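Local coordinates for catechol 1,2-dioxygenase (Burkholderia vietnamiensis, PDB 5TD3), which catalyses the dioxygen-dependent intradiol ring cleavage of catechol, probably yielding cis,cis-muconate as its relatives do, at residues A[175-180]-A[184-189]; A[236-241]-A[295-300]. All coordinates share one frame; numbering follows the deposited sequence.

Contact 1. Residues A[175-180]-A[184-189]; sequences YSHFDP and QRDFNL. With ZN (zinc ion), chain C.
The hydroxyl of Ser176 reaches across to the carbonyl of Asn188, with OG donating to O at 2.7 Å, in the carbonyl plane and on a lone pair. The torsion (chi1 61°) sets OG between the backbone N and carbonyl carbon, facing the other segment. Asn188 O also accepts from water 1, at 2.9 Å, and this water in turn takes the N-H of Ser176. A second bridge repeats the pattern: water 2 accepts from His177 N and donates to Gln184 O. The loop between strands 163-167 and 190-194 is thus joined partly through solvent.

At one end, His177 turns its imidazole edge toward the face of Phe187, the planes 54° apart. Its NE2 accepts the Phe187 N-H at 2.9 Å, although the donor sits 25° out of the ring plane. That N-H lies in the type II turn from Arg185 to Asn188, which Asn188 N closes onto Arg185 O.

Gln184 spends both ends of its amide. NE2 donates to Asp179 OD2 at 2.9 Å, nearly in the amide plane, reaching the carboxylate on its anti side; it also donates to Phe174 O. OE1 receives Asn188 ND2 at 2.8 Å, from above its carbonyl plane. Thr181 holds Asp179 OD1, while the backbone N-H groups of Leu136 and Asp137 meet Asn188 OD1.

Next to Ser176, the CB of Tyr175 leaves the backbone away from segment 184-189, and its OH binds zinc at 1.9 Å. Because His177 NE2 is an acceptor, its imidazole is probably neutral with the proton on ND1; among the direct side-chain bonds between the segments, Asp179 then brings the one charge, whereas the Arg185-Asp137 salt bridge and Arg190 on Ser176 O are charged ties to the surroundings.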
loop_
_atom_site.group_PDB
_atom_site.type_symbol
_atom_site.label_atom_id
_atom_site.label_comp_id
_atom_site.label_asym_id
_atom_site.label_seq_id
_atom_site.Cartn_x
_atom_site.Cartn_y
_atom_site.Cartn_z
ATOM N N TYR A 175 21.496 -11.585 -0.372
ATOM C CA TYR A 175 21.113 -12.869 -0.940
ATOM C C TYR A 175 21.283 -12.850 -2.444
ATOM O O TYR A 175 21.004 -11.843 -3.103
ATOM C CB TYR A 175 19.656 -13.195 -0.653
ATOM C CG TYR A 175 19.317 -13.497 0.778
ATOM C CD1 TYR A 175 19.334 -12.506 1.757
ATOM C CD2 TYR A 175 18.912 -14.772 1.145
ATOM C CE1 TYR A 175 18.993 -12.795 3.064
ATOM C CE2 TYR A 175 18.559 -15.060 2.444
ATOM C CZ TYR A 175 18.605 -14.080 3.397
ATOM O OH TYR A 175 18.247 -14.415 4.679
ATOM N N SER A 176 21.657 -14.003 -2.998
ATOM C CA SER A 176 21.653 -14.107 -4.450
ATOM C C SER A 176 20.245 -13.840 -4.991
ATOM O O SER A 176 19.239 -14.113 -4.331
ATOM C CB SER A 176 22.170 -15.480 -4.900
ATOM O OG SER A 176 21.354 -16.536 -4.408
ATOM N N HIS A 177 20.202 -13.246 -6.189
ATOM C CA HIS A 177 18.990 -12.801 -6.891
ATOM C C HIS A 177 18.399 -11.528 -6.291
ATOM O O HIS A 177 17.475 -10.939 -6.871
ATOM C CB HIS A 177 17.917 -13.895 -6.930
ATOM C CG HIS A 177 18.412 -15.183 -7.507
ATOM N ND1 HIS A 177 18.262 -15.508 -8.841
ATOM C CD2 HIS A 177 19.098 -16.207 -6.945
ATOM C CE1 HIS A 177 18.814 -16.687 -9.066
ATOM N NE2 HIS A 177 19.330 -17.131 -7.932
ATOM N N PHE A 178 18.925 -11.094 -5.152
ATOM C CA PHE A 178 18.517 -9.851 -4.495
ATOM C C PHE A 178 19.732 -9.025 -4.094
ATOM O O PHE A 178 19.669 -8.220 -3.155
ATOM C CB PHE A 178 17.641 -10.139 -3.270
ATOM C CG PHE A 178 16.395 -10.919 -3.582
ATOM C CD1 PHE A 178 15.243 -10.267 -3.995
ATOM C CD2 PHE A 178 16.365 -12.303 -3.448
ATOM C CE1 PHE A 178 14.091 -10.955 -4.260
ATOM C CE2 PHE A 178 15.206 -13.017 -3.725
ATOM C CZ PHE A 178 14.064 -12.347 -4.135
ATOM N N ASP A 179 20.852 -9.208 -4.785
ATOM C CA ASP A 179 22.080 -8.557 -4.361
ATOM C C ASP A 179 22.253 -7.310 -5.209
ATOM O O ASP A 179 22.475 -7.425 -6.427
ATOM C CB ASP A 179 23.287 -9.498 -4.503
ATOM C CG ASP A 179 24.586 -8.886 -4.002
ATOM O OD1 ASP A 179 24.765 -7.654 -4.121
ATOM O OD2 ASP A 179 25.464 -9.641 -3.519
ATOM N N PRO A 180 22.139 -6.109 -4.634
ATOM C CA PRO A 180 22.161 -4.904 -5.465
ATOM C C PRO A 180 23.519 -4.623 -6.078
ATOM O O PRO A 180 23.590 -3.824 -7.016
ATOM C CB PRO A 180 21.739 -3.794 -4.487
ATOM C CG PRO A 180 22.190 -4.280 -3.160
ATOM C CD PRO A 180 22.039 -5.799 -3.201
ATOM N N GLN A 184 26.743 -11.838 -6.991
ATOM C CA GLN A 184 26.499 -13.260 -6.772
ATOM C C GLN A 184 25.856 -13.897 -7.990
ATOM O O GLN A 184 24.996 -13.293 -8.638
ATOM C CB GLN A 184 25.594 -13.496 -5.560
ATOM C CG GLN A 184 26.114 -12.926 -4.277
ATOM C CD GLN A 184 25.215 -13.284 -3.137
ATOM O OE1 GLN A 184 24.919 -14.457 -2.907
ATOM N NE2 GLN A 184 24.756 -12.285 -2.422
ATOM N N ARG A 185 26.270 -15.126 -8.286
ATOM C CA ARG A 185 25.695 -15.873 -9.388
ATOM C C ARG A 185 24.394 -16.538 -8.956
ATOM O O ARG A 185 24.075 -16.630 -7.770
ATOM C CB ARG A 185 26.679 -16.915 -9.913
ATOM C CG ARG A 185 26.807 -18.138 -9.042
ATOM C CD ARG A 185 27.942 -19.011 -9.552
ATOM N NE ARG A 185 29.246 -18.384 -9.337
ATOM C CZ ARG A 185 30.399 -18.929 -9.708
ATOM N NH1 ARG A 185 30.403 -20.108 -10.315
ATOM N NH2 ARG A 185 31.543 -18.302 -9.475
ATOM N N ASP A 186 23.649 -17.025 -9.949
ATOM C CA ASP A 186 22.396 -17.726 -9.697
ATOM C C ASP A 186 22.585 -18.817 -8.648
ATOM O O ASP A 186 23.538 -19.601 -8.712
ATOM C CB ASP A 186 21.867 -18.340 -10.998
ATOM C CG ASP A 186 21.291 -17.297 -11.962
ATOM O OD1 ASP A 186 21.083 -16.139 -11.564
ATOM O OD2 ASP A 186 21.019 -17.657 -13.122
ATOM N N PHE A 187 21.689 -18.815 -7.661
ATOM C CA PHE A 187 21.577 -19.817 -6.599
ATOM C C PHE A 187 22.800 -19.877 -5.688
ATOM O O PHE A 187 23.002 -20.876 -4.990
ATOM C CB PHE A 187 21.252 -21.194 -7.185
ATOM C CG PHE A 187 19.971 -21.201 -7.967
ATOM C CD1 PHE A 187 18.763 -20.933 -7.336
ATOM C CD2 PHE A 187 19.973 -21.430 -9.336
ATOM C CE1 PHE A 187 17.576 -20.918 -8.055
ATOM C CE2 PHE A 187 18.791 -21.414 -10.060
ATOM C CZ PHE A 187 17.594 -21.155 -9.420
ATOM N N ASN A 188 23.620 -18.824 -5.639
ATOM C CA ASN A 188 24.643 -18.784 -4.602
ATOM C C ASN A 188 23.980 -18.870 -3.236
ATOM O O ASN A 188 23.021 -18.151 -2.957
ATOM C CB ASN A 188 25.478 -17.512 -4.685
ATOM C CG ASN A 188 26.673 -17.559 -3.761
ATOM O OD1 ASN A 188 27.372 -18.562 -3.705
ATOM N ND2 ASN A 188 26.908 -16.487 -3.029
ATOM N N LEU A 189 24.491 -19.773 -2.395
ATOM C CA LEU A 189 23.993 -19.983 -1.034
ATOM C C LEU A 189 22.532 -20.438 -1.030
ATOM O O LEU A 189 21.777 -20.160 -0.091
ATOM C CB LEU A 189 24.189 -18.728 -0.169
ATOM C CG LEU A 189 25.617 -18.184 -0.272
ATOM C CD1 LEU A 189 25.709 -16.875 0.494
ATOM C CD2 LEU A 189 26.650 -19.191 0.237
HETATM ZN ZN ZN C . 16.659 -14.278 5.619
HETATM O O HOH W 1 21.546 -16.327 -1.238
HETATM O O HOH W 2 22.355 -13.215 -7.886
#

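Contact 2. Residues A[236-241]-A[295-300]; sequences VHFFVT and ITFDFV. With ZN (zinc ion), chain C.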
loop_
_atom_site.group_PDB
_atom_site.type_symbol
_atom_site.label_atom_id
_atom_site.label_comp_id
_atom_site.label_asym_id
_atom_site.label_seq_id
_atom_site.Cartn_x
_atom_site.Cartn_y
_atom_site.Cartn_z
ATOM N N VAL A 236 19.497 -18.760 8.891
ATOM C CA VAL A 236 19.442 -19.629 7.726
ATOM C C VAL A 236 17.998 -20.064 7.571
ATOM O O VAL A 236 17.370 -20.457 8.560
ATOM C CB VAL A 236 20.350 -20.863 7.877
ATOM C CG1 VAL A 236 20.216 -21.760 6.662
ATOM C CG2 VAL A 236 21.813 -20.450 8.068
ATOM N N HIS A 237 17.468 -19.975 6.346
ATOM C CA HIS A 237 16.095 -20.383 6.052
ATOM C C HIS A 237 16.035 -21.836 5.607
ATOM O O HIS A 237 16.945 -22.332 4.930
ATOM C CB HIS A 237 15.469 -19.557 4.923
ATOM C CG HIS A 237 15.369 -18.090 5.200
ATOM N ND1 HIS A 237 14.240 -17.514 5.740
ATOM C CD2 HIS A 237 16.230 -17.073 4.950
ATOM C CE1 HIS A 237 14.426 -16.208 5.856
ATOM N NE2 HIS A 237 15.623 -15.914 5.375
ATOM N N PHE A 238 14.898 -22.479 5.904
ATOM C CA PHE A 238 14.594 -23.819 5.417
ATOM C C PHE A 238 13.129 -23.977 5.011
ATOM O O PHE A 238 12.216 -23.487 5.682
ATOM C CB PHE A 238 14.906 -24.897 6.469
ATOM C CG PHE A 238 16.343 -24.963 6.863
ATOM C CD1 PHE A 238 17.252 -25.678 6.109
ATOM C CD2 PHE A 238 16.788 -24.317 8.006
ATOM C CE1 PHE A 238 18.580 -25.746 6.481
ATOM C CE2 PHE A 238 18.122 -24.392 8.385
ATOM C CZ PHE A 238 19.015 -25.109 7.619
ATOM N N PHE A 239 12.924 -24.694 3.912
ATOM C CA PHE A 239 11.693 -25.407 3.610
ATOM C C PHE A 239 11.999 -26.885 3.760
ATOM O O PHE A 239 13.072 -27.333 3.346
ATOM C CB PHE A 239 11.226 -25.202 2.159
ATOM C CG PHE A 239 10.500 -23.916 1.883
ATOM C CD1 PHE A 239 9.683 -23.328 2.820
ATOM C CD2 PHE A 239 10.611 -23.333 0.623
ATOM C CE1 PHE A 239 9.008 -22.140 2.517
ATOM C CE2 PHE A 239 9.951 -22.156 0.319
ATOM C CZ PHE A 239 9.150 -21.563 1.277
ATOM N N VAL A 240 11.055 -27.661 4.295
ATOM C CA VAL A 240 11.141 -29.113 4.202
ATOM C C VAL A 240 9.819 -29.651 3.668
ATOM O O VAL A 240 8.763 -29.429 4.271
ATOM C CB VAL A 240 11.481 -29.777 5.546
ATOM C CG1 VAL A 240 11.691 -31.273 5.323
ATOM C CG2 VAL A 240 12.724 -29.143 6.154
ATOM N N THR A 241 9.885 -30.391 2.561
ATOM C CA THR A 241 8.718 -30.957 1.901
ATOM C C THR A 241 8.860 -32.475 1.859
ATOM O O THR A 241 9.942 -32.990 1.567
ATOM C CB THR A 241 8.573 -30.395 0.473
ATOM O OG1 THR A 241 8.502 -28.960 0.513
ATOM C CG2 THR A 241 7.322 -30.935 -0.199
ATOM N N ILE A 295 27.070 -27.028 12.846
ATOM C CA ILE A 295 25.758 -26.896 13.461
ATOM C C ILE A 295 24.970 -28.168 13.201
ATOM O O ILE A 295 24.721 -28.521 12.043
ATOM C CB ILE A 295 24.988 -25.684 12.921
ATOM C CG1 ILE A 295 25.730 -24.392 13.276
ATOM C CG2 ILE A 295 23.574 -25.697 13.474
ATOM C CD1 ILE A 295 25.042 -23.140 12.786
ATOM N N THR A 296 24.575 -28.847 14.269
ATOM C CA THR A 296 23.635 -29.950 14.171
ATOM C C THR A 296 22.229 -29.396 14.359
ATOM O O THR A 296 21.955 -28.712 15.350
ATOM C CB THR A 296 23.933 -31.020 15.224
ATOM O OG1 THR A 296 25.305 -31.440 15.125
ATOM C CG2 THR A 296 23.025 -32.224 15.018
ATOM N N PHE A 297 21.343 -29.689 13.413
ATOM C CA PHE A 297 19.978 -29.173 13.468
ATOM C C PHE A 297 19.042 -30.219 12.893
ATOM O O PHE A 297 19.164 -30.582 11.722
ATOM C CB PHE A 297 19.847 -27.854 12.709
ATOM C CG PHE A 297 18.486 -27.209 12.833
ATOM C CD1 PHE A 297 18.035 -26.730 14.054
ATOM C CD2 PHE A 297 17.675 -27.055 11.715
ATOM C CE1 PHE A 297 16.788 -26.134 14.163
ATOM C CE2 PHE A 297 16.433 -26.450 11.817
ATOM C CZ PHE A 297 15.988 -25.992 13.039
ATOM N N ASP A 298 18.130 -30.706 13.723
ATOM C CA ASP A 298 17.198 -31.756 13.352
ATOM C C ASP A 298 15.834 -31.162 13.016
ATOM O O ASP A 298 15.430 -30.138 13.574
ATOM C CB ASP A 298 17.061 -32.771 14.493
ATOM C CG ASP A 298 18.362 -33.500 14.783
ATOM O OD1 ASP A 298 19.142 -33.743 13.828
ATOM O OD2 ASP A 298 18.603 -33.825 15.969
ATOM N N PHE A 299 15.147 -31.790 12.066
ATOM C CA PHE A 299 13.780 -31.432 11.710
ATOM C C PHE A 299 12.825 -32.524 12.168
ATOM O O PHE A 299 13.116 -33.713 12.019
ATOM C CB PHE A 299 13.609 -31.250 10.205
ATOM C CG PHE A 299 14.450 -30.162 9.621
ATOM C CD1 PHE A 299 14.024 -28.844 9.655
ATOM C CD2 PHE A 299 15.665 -30.461 9.024
ATOM C CE1 PHE A 299 14.802 -27.837 9.104
ATOM C CE2 PHE A 299 16.452 -29.464 8.465
ATOM C CZ PHE A 299 16.018 -28.146 8.507
ATOM N N VAL A 300 11.693 -32.119 12.731
ATOM C CA VAL A 300 10.599 -33.029 13.042
ATOM C C VAL A 300 9.375 -32.529 12.296
ATOM O O VAL A 300 8.952 -31.380 12.488
ATOM C CB VAL A 300 10.335 -33.125 14.547
ATOM C CG1 VAL A 300 9.144 -34.058 14.808
ATOM C CG2 VAL A 300 11.589 -33.637 15.252
HETATM ZN ZN ZN C . 16.659 -14.278 5.619
#
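Phe299 pushes its ring into the hollow between Phe238 and Val240, two inward-pointing residues of one strand. The leading bump is CZ, which stands 3.6 Å from Phe238 CG, over the face of that ring but offset toward its rim. The two rings meet edge-to-face, their planes 74° apart and their centroids 5.1 Å from each other. Val240 closes the other wall of the hollow: with CG2 placed anti to the carbonyl carbon, it is this methyl rather than CG1 that settles over the face of Phe299 in a CH-pi contact, 3.8 Å from the centroid. One phenyl ring is therefore covered on a face by a methyl while its edge presses on a second phenyl.

Strands 235-241 and 292-300 belong to different sheets, and these side chains meet in the core of the beta sandwich that carries the catalytic domain of intradiol dioxygenases. Val164 of strand 163-167, Val151 of strand 144-152, and Leu248 and Thr250 of strand 248-253 pack further against Phe299.

Phe297 adds a shallower neighbour. Its CD2 comes within 4.3 Å of Phe238 CE2, yet the rings, tilted by only 24°, are slid so far apart that they barely overlap. Phe252 meets Phe297 edge-to-face. Phe239 leaves the strand away from segment 295-300, and its ring meets Tyr121 edge-to-face and also touches Trp167.

Overall arrangement
The zinc ion is where the two contacts converge. Their centres lie about 21 Å apart, yet Tyr175 OH of contact 1 and His237 NE2 of contact 2 approach to 3.1 Å as ligands of the same metal, each about 1.9 Å from it; His235 is the third protein ligand. Contact 1 joins two parts of the loop that carries the tyrosine, whereas contact 2 packs the inward face of the strand that presents the histidine. Relatives of this family hold catalytic iron at such a site, so zinc here probably occupies the iron position. Phe299 lies toward a different part of the domain, its side chain about 11 Å from a bound magnesium ion.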